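Putative poly(3-hydroxybutyrate) depolymerase LpqC (Bordetella parapertussis 12822, PDB 3D0K) is a putative poly(3-hydroxybutyrate) depolymerase, probably an alpha/beta-hydrolase-fold enzyme that cleaves ester bonds with a serine nucleophile. Local coordinates at residues Val57-Asp69 and Ala87-Tyr101. Residues are numbered along the deposited sequence; the frame is centred on the assembly and turned at random.
Sequences VVVQHGVLRNGAD and APTFSDEIWPGVESY. With FMT (formic acid), chain K; SO4 (sulfate ion), chain I.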
loop_
_atom_site.group_PDB
_atom_site.type_symbol
_atom_site.label_atom_id
_atom_site.label_comp_id
_atom_site.label_asym_id
_atom_site.label_seq_id
_atom_site.Cartn_x
_atom_site.Cartn_y
_atom_site.Cartn_z
ATOM N N VAL A 57 4.901 -1.098 -10.386
ATOM C CA VAL A 57 4.392 -0.349 -9.234
ATOM C C VAL A 57 3.004 -0.889 -8.852
ATOM O O VAL A 57 2.096 -0.908 -9.654
ATOM C CB VAL A 57 4.333 1.164 -9.541
ATOM C CG1 VAL A 57 3.854 1.881 -8.259
ATOM C CG2 VAL A 57 5.748 1.650 -10.048
ATOM N N VAL A 58 2.861 -1.375 -7.619
ATOM C CA VAL A 58 1.555 -1.855 -7.125
ATOM C C VAL A 58 0.945 -0.603 -6.443
ATOM O O VAL A 58 1.590 0.006 -5.611
ATOM C CB VAL A 58 1.714 -3.007 -6.158
ATOM C CG1 VAL A 58 0.361 -3.464 -5.587
ATOM C CG2 VAL A 58 2.423 -4.242 -6.868
ATOM N N VAL A 59 -0.266 -0.226 -6.824
ATOM C CA VAL A 59 -0.896 0.994 -6.274
ATOM C C VAL A 59 -2.156 0.605 -5.530
ATOM O O VAL A 59 -3.057 -0.002 -6.134
ATOM C CB VAL A 59 -1.219 1.971 -7.435
ATOM C CG1 VAL A 59 -2.018 3.134 -6.950
ATOM C CG2 VAL A 59 0.064 2.428 -8.127
ATOM N N GLN A 60 -2.272 0.963 -4.247
ATOM C CA GLN A 60 -3.500 0.644 -3.502
ATOM C C GLN A 60 -4.404 1.854 -3.250
ATOM O O GLN A 60 -3.948 2.823 -2.673
ATOM C CB GLN A 60 -3.191 -0.033 -2.190
ATOM C CG GLN A 60 -2.513 -1.411 -2.346
ATOM C CD GLN A 60 -3.454 -2.415 -3.018
ATOM O OE1 GLN A 60 -4.710 -2.282 -2.945
ATOM N NE2 GLN A 60 -2.877 -3.424 -3.646
ATOM N N HIS A 61 -5.658 1.735 -3.678
ATOM C CA HIS A 61 -6.683 2.822 -3.660
ATOM C C HIS A 61 -7.069 3.172 -2.228
ATOM O O HIS A 61 -6.792 2.414 -1.302
ATOM C CB HIS A 61 -7.929 2.374 -4.472
ATOM C CG HIS A 61 -8.517 1.040 -4.045
ATOM N ND1 HIS A 61 -8.968 0.782 -2.765
ATOM C CD2 HIS A 61 -8.724 -0.110 -4.747
ATOM C CE1 HIS A 61 -9.423 -0.458 -2.695
ATOM N NE2 HIS A 61 -9.308 -1.007 -3.893
ATOM N N GLY A 62 -7.730 4.312 -2.020
ATOM C CA GLY A 62 -8.221 4.577 -0.675
ATOM C C GLY A 62 -9.638 4.028 -0.470
ATOM O O GLY A 62 -10.024 2.992 -1.058
ATOM N N VAL A 63 -10.414 4.765 0.317
ATOM C CA VAL A 63 -11.700 4.310 0.860
ATOM C C VAL A 63 -12.783 4.160 -0.222
ATOM O O VAL A 63 -13.639 3.255 -0.137
ATOM C CB VAL A 63 -12.162 5.236 2.053
ATOM C CG1 VAL A 63 -12.561 6.635 1.559
ATOM C CG2 VAL A 63 -13.296 4.557 2.875
ATOM N N LEU A 64 -12.675 4.989 -1.268
ATOM C CA LEU A 64 -13.638 4.957 -2.388
ATOM C C LEU A 64 -13.542 3.684 -3.237
ATOM O O LEU A 64 -14.448 3.406 -4.024
ATOM C CB LEU A 64 -13.448 6.186 -3.280
ATOM C CG LEU A 64 -13.522 7.537 -2.539
ATOM C CD1 LEU A 64 -13.182 8.679 -3.518
ATOM C CD2 LEU A 64 -14.872 7.723 -1.922
ATOM N N ARG A 65 -12.471 2.907 -3.046
ATOM C CA ARG A 65 -12.235 1.670 -3.802
ATOM C C ARG A 65 -12.107 1.957 -5.313
ATOM O O ARG A 65 -12.457 1.126 -6.149
ATOM C CB ARG A 65 -13.324 0.587 -3.530
ATOM C CG ARG A 65 -13.665 0.320 -2.039
ATOM C CD ARG A 65 -12.473 0.057 -1.083
ATOM N NE ARG A 65 -12.971 -0.326 0.271
ATOM C CZ ARG A 65 -13.490 -1.521 0.589
ATOM N NH1 ARG A 65 -13.876 -1.741 1.847
ATOM N NH2 ARG A 65 -13.609 -2.497 -0.336
ATOM N N ASN A 66 -11.600 3.141 -5.635
ATOM C CA ASN A 66 -11.487 3.602 -7.022
ATOM C C ASN A 66 -10.130 3.222 -7.619
ATOM O O ASN A 66 -9.307 4.082 -7.961
ATOM C CB ASN A 66 -11.792 5.120 -7.096
ATOM C CG ASN A 66 -10.886 5.985 -6.164
ATOM O OD1 ASN A 66 -10.410 5.546 -5.100
ATOM N ND2 ASN A 66 -10.625 7.211 -6.603
ATOM N N GLY A 67 -9.870 1.915 -7.730
ATOM C CA GLY A 67 -8.612 1.475 -8.299
ATOM C C GLY A 67 -8.346 1.985 -9.708
ATOM O O GLY A 67 -7.195 2.231 -10.072
ATOM N N ALA A 68 -9.398 2.093 -10.526
ATOM C CA ALA A 68 -9.222 2.563 -11.915
ATOM C C ALA A 68 -8.709 3.993 -11.918
ATOM O O ALA A 68 -7.804 4.356 -12.683
ATOM C CB ALA A 68 -10.537 2.410 -12.732
ATOM N N ASP A 69 -9.269 4.808 -11.018
ATOM C CA ASP A 69 -8.786 6.165 -10.826
ATOM C C ASP A 69 -7.328 6.202 -10.396
ATOM O O ASP A 69 -6.528 6.944 -10.972
ATOM C CB ASP A 69 -9.594 6.861 -9.735
ATOM C CG ASP A 69 -10.953 7.368 -10.214
ATOM O OD1 ASP A 69 -11.249 7.347 -11.444
ATOM O OD2 ASP A 69 -11.727 7.797 -9.319
ATOM N N ALA A 87 -3.042 -1.987 -10.058
ATOM C CA ALA A 87 -3.863 -1.530 -8.951
ATOM C C ALA A 87 -4.876 -2.624 -8.538
ATOM O O ALA A 87 -5.987 -2.687 -9.112
ATOM C CB ALA A 87 -4.536 -0.234 -9.311
ATOM N N PRO A 88 -4.484 -3.487 -7.569
ATOM C CA PRO A 88 -5.422 -4.484 -7.050
ATOM C C PRO A 88 -6.590 -3.735 -6.414
ATOM O O PRO A 88 -6.386 -2.950 -5.480
ATOM C CB PRO A 88 -4.604 -5.248 -5.990
ATOM C CG PRO A 88 -3.115 -4.983 -6.384
ATOM C CD PRO A 88 -3.168 -3.556 -6.887
ATOM N N THR A 89 -7.804 -4.037 -6.892
ATOM C CA THR A 89 -8.987 -3.245 -6.593
ATOM C C THR A 89 -10.049 -4.084 -5.889
ATOM O O THR A 89 -10.522 -5.065 -6.446
ATOM C CB THR A 89 -9.545 -2.675 -7.891
ATOM O OG1 THR A 89 -8.495 -1.934 -8.526
ATOM C CG2 THR A 89 -10.705 -1.769 -7.610
ATOM N N PHE A 90 -10.445 -3.647 -4.684
ATOM C CA PHE A 90 -11.323 -4.466 -3.803
ATOM C C PHE A 90 -12.630 -3.722 -3.633
ATOM O O PHE A 90 -12.688 -2.703 -2.950
ATOM C CB PHE A 90 -10.613 -4.728 -2.441
ATOM C CG PHE A 90 -9.316 -5.483 -2.587
ATOM C CD1 PHE A 90 -9.308 -6.862 -2.669
ATOM C CD2 PHE A 90 -8.097 -4.791 -2.728
ATOM C CE1 PHE A 90 -8.124 -7.545 -2.832
ATOM C CE2 PHE A 90 -6.913 -5.446 -2.886
ATOM C CZ PHE A 90 -6.918 -6.837 -2.976
ATOM N N SER A 91 -13.663 -4.200 -4.311
ATOM C CA SER A 91 -14.900 -3.473 -4.374
ATOM C C SER A 91 -15.611 -3.485 -3.029
ATOM O O SER A 91 -15.420 -4.398 -2.242
ATOM C CB SER A 91 -15.809 -4.086 -5.444
ATOM O OG SER A 91 -16.243 -5.378 -5.043
ATOM N N ASP A 92 -16.412 -2.463 -2.773
ATOM C CA ASP A 92 -17.240 -2.423 -1.568
ATOM C C ASP A 92 -18.209 -3.597 -1.521
ATOM O O ASP A 92 -18.544 -4.107 -0.428
ATOM C CB ASP A 92 -18.022 -1.138 -1.532
ATOM C CG ASP A 92 -17.232 0.013 -0.984
ATOM O OD1 ASP A 92 -16.438 -0.178 -0.027
ATOM O OD2 ASP A 92 -17.422 1.142 -1.502
ATOM N N GLU A 93 -18.650 -4.049 -2.698
ATOM C CA GLU A 93 -19.624 -5.129 -2.738
ATOM C C GLU A 93 -19.042 -6.463 -2.301
ATOM O O GLU A 93 -19.666 -7.168 -1.544
ATOM C CB GLU A 93 -20.267 -5.269 -4.128
ATOM C CG GLU A 93 -21.729 -5.615 -4.039
ATOM C CD GLU A 93 -22.185 -6.661 -5.070
ATOM O OE1 GLU A 93 -21.584 -6.757 -6.193
ATOM O OE2 GLU A 93 -23.179 -7.383 -4.739
ATOM N N ILE A 94 -17.832 -6.793 -2.733
ATOM C CA ILE A 94 -17.234 -8.100 -2.402
ATOM C C ILE A 94 -16.299 -8.064 -1.174
ATOM O O ILE A 94 -16.094 -9.097 -0.492
ATOM C CB ILE A 94 -16.483 -8.671 -3.629
ATOM C CG1 ILE A 94 -17.444 -8.763 -4.816
ATOM C CG2 ILE A 94 -15.826 -10.034 -3.337
ATOM C CD1 ILE A 94 -16.789 -9.038 -6.152
ATOM N N TRP A 95 -15.738 -6.882 -0.907
ATOM C CA TRP A 95 -14.809 -6.686 0.223
ATOM C C TRP A 95 -15.316 -5.550 1.123
ATOM O O TRP A 95 -14.693 -4.498 1.230
ATOM C CB TRP A 95 -13.420 -6.358 -0.312
ATOM C CG TRP A 95 -12.890 -7.437 -1.179
ATOM C CD1 TRP A 95 -13.142 -7.612 -2.521
ATOM C CD2 TRP A 95 -12.003 -8.491 -0.794
ATOM N NE1 TRP A 95 -12.468 -8.725 -2.989
ATOM C CE2 TRP A 95 -11.754 -9.281 -1.961
ATOM C CE3 TRP A 95 -11.384 -8.849 0.418
ATOM C CZ2 TRP A 95 -10.910 -10.400 -1.953
ATOM C CZ3 TRP A 95 -10.545 -9.975 0.433
ATOM C CH2 TRP A 95 -10.331 -10.747 -0.748
ATOM N N PRO A 96 -16.465 -5.766 1.783
ATOM C CA PRO A 96 -17.111 -4.641 2.474
ATOM C C PRO A 96 -16.382 -4.145 3.744
ATOM O O PRO A 96 -15.837 -4.934 4.518
ATOM C CB PRO A 96 -18.514 -5.206 2.815
ATOM C CG PRO A 96 -18.261 -6.671 2.956
ATOM C CD PRO A 96 -17.220 -7.031 1.955
ATOM N N GLY A 97 -16.390 -2.823 3.937
ATOM C CA GLY A 97 -15.925 -2.207 5.182
ATOM C C GLY A 97 -14.410 -2.168 5.326
ATOM O O GLY A 97 -13.659 -2.836 4.598
ATOM N N VAL A 98 -13.959 -1.391 6.304
ATOM C CA VAL A 98 -12.555 -1.404 6.694
ATOM C C VAL A 98 -12.107 -2.828 7.125
ATOM O O VAL A 98 -10.929 -3.137 7.035
ATOM C CB VAL A 98 -12.253 -0.356 7.807
ATOM C CG1 VAL A 98 -12.618 1.074 7.316
ATOM C CG2 VAL A 98 -12.945 -0.710 9.128
ATOM N N GLU A 99 -13.040 -3.680 7.583
ATOM C CA GLU A 99 -12.672 -5.032 8.023
ATOM C C GLU A 99 -12.035 -5.856 6.901
ATOM O O GLU A 99 -11.088 -6.626 7.151
ATOM C CB GLU A 99 -13.877 -5.777 8.666
ATOM C CG GLU A 99 -14.325 -5.128 10.011
ATOM C CD GLU A 99 -15.287 -3.922 9.829
ATOM O OE1 GLU A 99 -15.801 -3.475 10.876
ATOM O OE2 GLU A 99 -15.582 -3.455 8.680
ATOM N N SER A 100 -12.527 -5.687 5.660
ATOM C CA SER A 100 -12.095 -6.549 4.567
ATOM C C SER A 100 -10.929 -5.967 3.808
ATOM O O SER A 100 -10.157 -6.720 3.185
ATOM C CB SER A 100 -13.231 -6.779 3.544
ATOM O OG SER A 100 -14.427 -7.225 4.185
ATOM N N TYR A 101 -10.854 -4.644 3.758
ATOM C CA TYR A 101 -9.821 -4.020 2.962
ATOM C C TYR A 101 -8.697 -3.462 3.872
ATOM O O TYR A 101 -7.661 -4.095 3.998
ATOM C CB TYR A 101 -10.402 -2.916 2.033
ATOM C CG TYR A 101 -9.305 -2.201 1.224
ATOM C CD1 TYR A 101 -8.420 -2.941 0.427
ATOM C CD2 TYR A 101 -9.198 -0.795 1.223
ATOM C CE1 TYR A 101 -7.444 -2.301 -0.335
ATOM C CE2 TYR A 101 -8.183 -0.124 0.455
ATOM C CZ TYR A 101 -7.320 -0.915 -0.320
ATOM O OH TYR A 101 -6.332 -0.279 -1.060
HETATM C C FMT K . -13.048 2.877 -10.347
HETATM O O1 FMT K . -12.494 4.027 -10.218
HETATM O O2 FMT K . -12.559 1.706 -10.051
HETATM S S SO4 I . -16.699 1.131 7.072
HETATM O O1 SO4 I . -16.286 2.227 7.960
HETATM O O2 SO4 I . -16.069 -0.118 7.510
HETATM O O3 SO4 I . -18.167 1.058 7.123
HETATM O O4 SO4 I . -16.293 1.461 5.699
HETATM O O HOH W 1 -5.758 -0.179 -5.899
HETATM O O HOH W 2 -15.486 1.909 1.461
#
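R65 pushes its guanidinium into the bend of 87-101, where backbone carbonyls meet it at its edge. Both terminal nitrogens grip W95 O, NH1 at 2.9 Å from W95 O and NH2 at 2.8 Å from W95 O, and NH2 also reaches F90 O at 2.8 Å. Arginine suits the place because its flat, many-hydrogened end can bond to two carbonyls at once. Y101 CB lies over one face and D92 OD1 over the opposite one. D92 OD1 and R65 NE form a salt bridge by charge alone, the oxygen lying well out of the guanidinium plane.

R65, H61 and Y101 make the tight part. Histidine suits by offering an acceptor and a donor nitrogen: H61 NE2 accepts an almost straight bond (172°) across the contact from F90 N, while ND1 donates to G62 O within its own segment. A chi1 of 54° tucks the ring over its own backbone and brings its end to 87-101. H61 CE1 lies over the rim of one face of the Y101 ring, 3.2 Å from Y101 CZ, the planes 38° apart. Tyrosine combines this flat face with a donor: Y101 OH donates to H61 O at 2.7 Å. Closer to the strands, G67, having no side chain, lets T89 OG1 come within 3.4 Å of G67 CA, and a water bridges V59 O, H61 N and P88 O.

The outer side is looser: a water joins V63 O to D92 OD1, and V98 N binds a sulfate, probably from the crystallisation liquor.

The loops after parallel neighbours 56-60 and 84-89 are thus tied together. Strand order and a probable nucleophile elbow, touched by Y101, are consistent with an alpha/beta-hydrolase fold. Strand 142-147 flanks 56-60 on its other edge, helix 122-133 packs against V58 and F90, and Y101 meets F153 of helix 149-160.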